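Local coordinates for CLIP-associating protein (Drosophila melanogaster, PDB 4G3A), which tracks microtubule plus ends and stabilises dynamic microtubules, supporting mitotic spindle formation and kinetochore attachment, and is represented here by its N-terminal TOG-like domain, at residues A[5-17]-A[25-37]. Residues are numbered along the deposited sequence; the frame is centred on the assembly and turned at random.
Sequences KPSDLDGFIQQMP and VQLAEDLVTFLSD
L31 covers one face of the F12 ring: its CA makes a CH-pi contact 4.0 Å from the centroid of the F12 ring, and its CG sits toward the rim. CB of P6 lies over the centre of the opposite face of F12, 3.6 Å above the plane. CB of D30 lies at the edge, in the ring plane. The edge of F12 also turns to the face of F34 in an offset edge-to-face pair, with planes at 62°. F34 in turn has CD2 of L35 at its edge. L9 CD2 comes obliquely against F34 CE2 at 3.5 Å.

F12 is a knob in a hole formed by L27, D30, L31 and F34. Its CG stands anti to the carbonyl carbon (chi1 -80°), which carries the ring across to the other helix. With an alanine here, the hole is likely to stay unfilled, and P6, L31 and F34 to lose the ring they all pack against. L27 reaches in with both methyls. CD1 touches both P6 CG, at 3.6 Å, and F12 CD1, while CD2 lies near the backbone of Q15 and the side chain of M16, a selenomethionine.

The polar link is at the margin. One water accepts from K5 N and donates to D30 OD2. D8 caps helix 9-17, its OD2 accepting from G11 N at 2.9 Å.

Segments 9-17 and 25-36 run antiparallel, at 159°, and their axes come within 10.7 Å. They form the first helical hairpin of this all-helical, HEAT-repeat TOG-like domain. Helix 47-58 covers L9 and M16, through L50, L54 and W57. Helix 63-80 lies against A28 and L35, and R79 donates to the L35 carbonyl.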
loop_
_atom_site.group_PDB
_atom_site.type_symbol
_atom_site.label_atom_id
_atom_site.label_comp_id
_atom_site.label_asym_id
_atom_site.label_seq_id
_atom_site.Cartn_x
_atom_site.Cartn_y
_atom_site.Cartn_z
ATOM N N LYS A 5 -29.668 -2.542 6.022
ATOM C CA LYS A 5 -30.740 -3.408 5.547
ATOM C C LYS A 5 -30.268 -4.827 5.215
ATOM O O LYS A 5 -30.704 -5.784 5.857
ATOM C CB LYS A 5 -31.452 -2.793 4.336
ATOM C CG LYS A 5 -32.388 -1.650 4.673
ATOM C CD LYS A 5 -33.195 -1.221 3.461
ATOM C CE LYS A 5 -32.288 -0.948 2.280
ATOM N NZ LYS A 5 -32.929 -0.052 1.280
ATOM N N PRO A 6 -29.366 -4.965 4.221
ATOM C CA PRO A 6 -29.052 -6.267 3.610
ATOM C C PRO A 6 -28.669 -7.351 4.616
ATOM O O PRO A 6 -28.054 -7.058 5.636
ATOM C CB PRO A 6 -27.871 -5.946 2.686
ATOM C CG PRO A 6 -28.008 -4.495 2.394
ATOM C CD PRO A 6 -28.544 -3.884 3.648
ATOM N N SER A 7 -29.026 -8.597 4.317
ATOM C CA SER A 7 -28.821 -9.705 5.248
ATOM C C SER A 7 -27.712 -10.639 4.778
ATOM O O SER A 7 -27.137 -11.399 5.570
ATOM C CB SER A 7 -30.126 -10.484 5.438
ATOM O OG SER A 7 -30.678 -10.861 4.189
ATOM N N ASP A 8 -27.409 -10.587 3.486
ATOM C CA ASP A 8 -26.292 -11.369 2.958
ATOM C C ASP A 8 -25.591 -10.660 1.806
ATOM O O ASP A 8 -26.022 -9.593 1.360
ATOM C CB ASP A 8 -26.759 -12.757 2.523
ATOM C CG ASP A 8 -27.821 -12.699 1.458
ATOM O OD1 ASP A 8 -28.427 -13.751 1.167
ATOM O OD2 ASP A 8 -28.056 -11.600 0.916
ATOM N N LEU A 9 -24.510 -11.260 1.326
ATOM C CA LEU A 9 -23.731 -10.651 0.253
ATOM C C LEU A 9 -24.567 -10.324 -0.987
ATOM O O LEU A 9 -24.473 -9.226 -1.535
ATOM C CB LEU A 9 -22.554 -11.549 -0.123
ATOM C CG LEU A 9 -21.180 -11.138 0.400
ATOM C CD1 LEU A 9 -20.339 -10.678 -0.764
ATOM C CD2 LEU A 9 -21.285 -10.042 1.449
ATOM N N ASP A 10 -25.394 -11.272 -1.419
ATOM C CA ASP A 10 -26.223 -11.059 -2.601
ATOM C C ASP A 10 -27.099 -9.822 -2.439
ATOM O O ASP A 10 -27.286 -9.053 -3.384
ATOM C CB ASP A 10 -27.077 -12.296 -2.892
ATOM C CG ASP A 10 -26.291 -13.388 -3.595
ATOM O OD1 ASP A 10 -25.483 -13.052 -4.488
ATOM O OD2 ASP A 10 -26.485 -14.577 -3.261
ATOM N N GLY A 11 -27.624 -9.631 -1.233
ATOM C CA GLY A 11 -28.399 -8.447 -0.911
ATOM C C GLY A 11 -27.621 -7.154 -1.108
ATOM O O GLY A 11 -28.141 -6.197 -1.682
ATOM N N PHE A 12 -26.379 -7.112 -0.625
ATOM C CA PHE A 12 -25.541 -5.937 -0.825
ATOM C C PHE A 12 -25.298 -5.710 -2.314
ATOM O O PHE A 12 -25.470 -4.605 -2.822
ATOM C CB PHE A 12 -24.195 -6.082 -0.099
ATOM C CG PHE A 12 -24.264 -5.795 1.376
ATOM C CD1 PHE A 12 -24.311 -4.489 1.839
ATOM C CD2 PHE A 12 -24.272 -6.830 2.300
ATOM C CE1 PHE A 12 -24.376 -4.221 3.197
ATOM C CE2 PHE A 12 -24.335 -6.570 3.658
ATOM C CZ PHE A 12 -24.390 -5.263 4.107
ATOM N N ILE A 13 -24.890 -6.768 -3.009
ATOM C CA ILE A 13 -24.567 -6.680 -4.428
ATOM C C ILE A 13 -25.730 -6.102 -5.242
ATOM O O ILE A 13 -25.537 -5.230 -6.087
ATOM C CB ILE A 13 -24.187 -8.060 -4.992
ATOM C CG1 ILE A 13 -22.891 -8.561 -4.347
ATOM C CG2 ILE A 13 -24.061 -7.999 -6.508
ATOM C CD1 ILE A 13 -22.717 -10.068 -4.409
ATOM N N GLN A 14 -26.938 -6.584 -4.978
ATOM C CA GLN A 14 -28.106 -6.146 -5.739
ATOM C C GLN A 14 -28.409 -4.660 -5.546
ATOM O O GLN A 14 -28.764 -3.962 -6.495
ATOM C CB GLN A 14 -29.326 -7.000 -5.377
ATOM C CG GLN A 14 -29.174 -8.461 -5.771
ATOM C CD GLN A 14 -30.060 -9.387 -4.965
ATOM O OE1 GLN A 14 -30.648 -8.986 -3.959
ATOM N NE2 GLN A 14 -30.158 -10.641 -5.400
ATOM N N GLN A 15 -28.242 -4.179 -4.320
ATOM C CA GLN A 15 -28.662 -2.832 -3.962
ATOM C C GLN A 15 -27.613 -1.767 -4.263
ATOM O O GLN A 15 -27.915 -0.574 -4.247
ATOM C CB GLN A 15 -29.029 -2.790 -2.483
ATOM C CG GLN A 15 -30.123 -1.804 -2.155
ATOM C CD GLN A 15 -30.354 -1.681 -0.665
ATOM O OE1 GLN A 15 -30.338 -2.676 0.065
ATOM N NE2 GLN A 15 -30.567 -0.453 -0.202
HETATM N N MSE A 16 -26.383 -2.202 -4.528
HETATM C CA MSE A 16 -25.274 -1.287 -4.793
HETATM C C MSE A 16 -25.429 -0.449 -6.063
HETATM O O MSE A 16 -25.256 0.767 -6.025
HETATM C CB MSE A 16 -23.934 -2.043 -4.811
HETATM C CG MSE A 16 -23.289 -2.175 -3.442
HETATM SE SE MSE A 16 -21.981 -3.621 -3.322
HETATM C CE MSE A 16 -20.328 -2.672 -3.807
ATOM N N PRO A 17 -25.742 -1.093 -7.197
ATOM C CA PRO A 17 -25.821 -0.329 -8.446
ATOM C C PRO A 17 -26.801 0.838 -8.355
ATOM O O PRO A 17 -26.402 1.986 -8.549
ATOM C CB PRO A 17 -26.320 -1.365 -9.457
ATOM C CG PRO A 17 -25.867 -2.671 -8.903
ATOM C CD PRO A 17 -25.971 -2.531 -7.415
ATOM N N VAL A 25 -23.707 5.529 1.468
ATOM C CA VAL A 25 -22.720 5.530 2.540
ATOM C C VAL A 25 -23.102 4.557 3.647
ATOM O O VAL A 25 -22.240 3.908 4.235
ATOM C CB VAL A 25 -22.509 6.944 3.116
ATOM C CG1 VAL A 25 -22.596 7.982 2.004
ATOM C CG2 VAL A 25 -23.530 7.243 4.198
ATOM N N GLN A 26 -24.400 4.451 3.918
ATOM C CA GLN A 26 -24.876 3.512 4.924
ATOM C C GLN A 26 -24.591 2.084 4.474
ATOM O O GLN A 26 -24.155 1.235 5.256
ATOM C CB GLN A 26 -26.371 3.702 5.193
ATOM C CG GLN A 26 -26.649 4.515 6.433
ATOM C CD GLN A 26 -25.993 3.913 7.666
ATOM O OE1 GLN A 26 -25.351 4.615 8.447
ATOM N NE2 GLN A 26 -26.151 2.605 7.843
ATOM N N LEU A 27 -24.870 1.829 3.202
ATOM C CA LEU A 27 -24.574 0.551 2.577
ATOM C C LEU A 27 -23.078 0.223 2.724
ATOM O O LEU A 27 -22.705 -0.887 3.113
ATOM C CB LEU A 27 -24.970 0.626 1.103
ATOM C CG LEU A 27 -25.420 -0.628 0.366
ATOM C CD1 LEU A 27 -26.329 -1.467 1.251
ATOM C CD2 LEU A 27 -26.144 -0.237 -0.913
ATOM N N ALA A 28 -22.227 1.199 2.429
ATOM C CA ALA A 28 -20.782 1.001 2.542
ATOM C C ALA A 28 -20.386 0.643 3.971
ATOM O O ALA A 28 -19.641 -0.308 4.194
ATOM C CB ALA A 28 -20.031 2.234 2.073
ATOM N N GLU A 29 -20.898 1.397 4.938
ATOM C CA GLU A 29 -20.561 1.153 6.333
ATOM C C GLU A 29 -21.031 -0.231 6.768
ATOM O O GLU A 29 -20.318 -0.951 7.462
ATOM C CB GLU A 29 -21.170 2.229 7.234
ATOM C CG GLU A 29 -20.520 2.325 8.608
ATOM C CD GLU A 29 -21.321 3.178 9.575
ATOM O OE1 GLU A 29 -22.201 3.937 9.113
ATOM O OE2 GLU A 29 -21.073 3.085 10.796
ATOM N N ASP A 30 -22.236 -0.605 6.349
ATOM C CA ASP A 30 -22.800 -1.889 6.744
ATOM C C ASP A 30 -22.091 -3.059 6.081
ATOM O O ASP A 30 -21.873 -4.092 6.711
ATOM C CB ASP A 30 -24.295 -1.933 6.440
ATOM C CG ASP A 30 -25.087 -0.970 7.296
ATOM O OD1 ASP A 30 -24.620 -0.654 8.414
ATOM O OD2 ASP A 30 -26.174 -0.532 6.852
ATOM N N LEU A 31 -21.733 -2.892 4.810
ATOM C CA LEU A 31 -20.953 -3.901 4.097
ATOM C C LEU A 31 -19.686 -4.229 4.887
ATOM O O LEU A 31 -19.406 -5.394 5.178
ATOM C CB LEU A 31 -20.597 -3.411 2.686
ATOM C CG LEU A 31 -20.212 -4.423 1.594
ATOM C CD1 LEU A 31 -19.514 -3.739 0.430
ATOM C CD2 LEU A 31 -19.319 -5.469 2.141
ATOM N N VAL A 32 -18.922 -3.201 5.238
ATOM C CA VAL A 32 -17.708 -3.408 6.026
ATOM C C VAL A 32 -18.012 -4.116 7.356
ATOM O O VAL A 32 -17.356 -5.093 7.719
ATOM C CB VAL A 32 -16.958 -2.086 6.280
ATOM C CG1 VAL A 32 -15.781 -2.323 7.208
ATOM C CG2 VAL A 32 -16.487 -1.484 4.964
ATOM N N THR A 33 -19.023 -3.634 8.071
ATOM C CA THR A 33 -19.436 -4.276 9.313
ATOM C C THR A 33 -19.743 -5.752 9.090
ATOM O O THR A 33 -19.310 -6.611 9.856
ATOM C CB THR A 33 -20.674 -3.598 9.907
ATOM O OG1 THR A 33 -20.333 -2.268 10.320
ATOM C CG2 THR A 33 -21.189 -4.383 11.105
ATOM N N PHE A 34 -20.488 -6.036 8.031
ATOM C CA PHE A 34 -20.886 -7.399 7.707
ATOM C C PHE A 34 -19.670 -8.294 7.496
ATOM O O PHE A 34 -19.553 -9.350 8.111
ATOM C CB PHE A 34 -21.762 -7.403 6.450
ATOM C CG PHE A 34 -22.209 -8.773 6.027
ATOM C CD1 PHE A 34 -23.429 -9.280 6.454
ATOM C CD2 PHE A 34 -21.415 -9.554 5.200
ATOM C CE1 PHE A 34 -23.850 -10.544 6.068
ATOM C CE2 PHE A 34 -21.826 -10.820 4.809
ATOM C CZ PHE A 34 -23.050 -11.312 5.239
ATOM N N LEU A 35 -18.766 -7.862 6.617
ATOM C CA LEU A 35 -17.575 -8.638 6.286
ATOM C C LEU A 35 -16.615 -8.766 7.466
ATOM O O LEU A 35 -15.821 -9.708 7.529
ATOM C CB LEU A 35 -16.839 -8.000 5.100
ATOM C CG LEU A 35 -17.588 -7.990 3.766
ATOM C CD1 LEU A 35 -16.769 -7.270 2.718
ATOM C CD2 LEU A 35 -17.907 -9.399 3.311
ATOM N N SER A 36 -16.670 -7.811 8.391
ATOM C CA SER A 36 -15.750 -7.818 9.527
ATOM C C SER A 36 -16.084 -8.915 10.540
ATOM O O SER A 36 -15.205 -9.435 11.227
ATOM C CB SER A 36 -15.739 -6.453 10.211
ATOM O OG SER A 36 -15.240 -5.460 9.329
ATOM N N ASP A 37 -17.360 -9.266 10.619
ATOM C CA ASP A 37 -17.827 -10.257 11.580
ATOM C C ASP A 37 -17.654 -11.669 11.015
ATOM O O ASP A 37 -18.339 -12.054 10.071
ATOM C CB ASP A 37 -19.299 -9.982 11.906
ATOM C CG ASP A 37 -19.816 -10.816 13.063
ATOM O OD1 ASP A 37 -19.149 -11.801 13.437
ATOM O OD2 ASP A 37 -20.898 -10.486 13.593
HETATM O O HOH W 1 -27.876 -0.388 4.523
#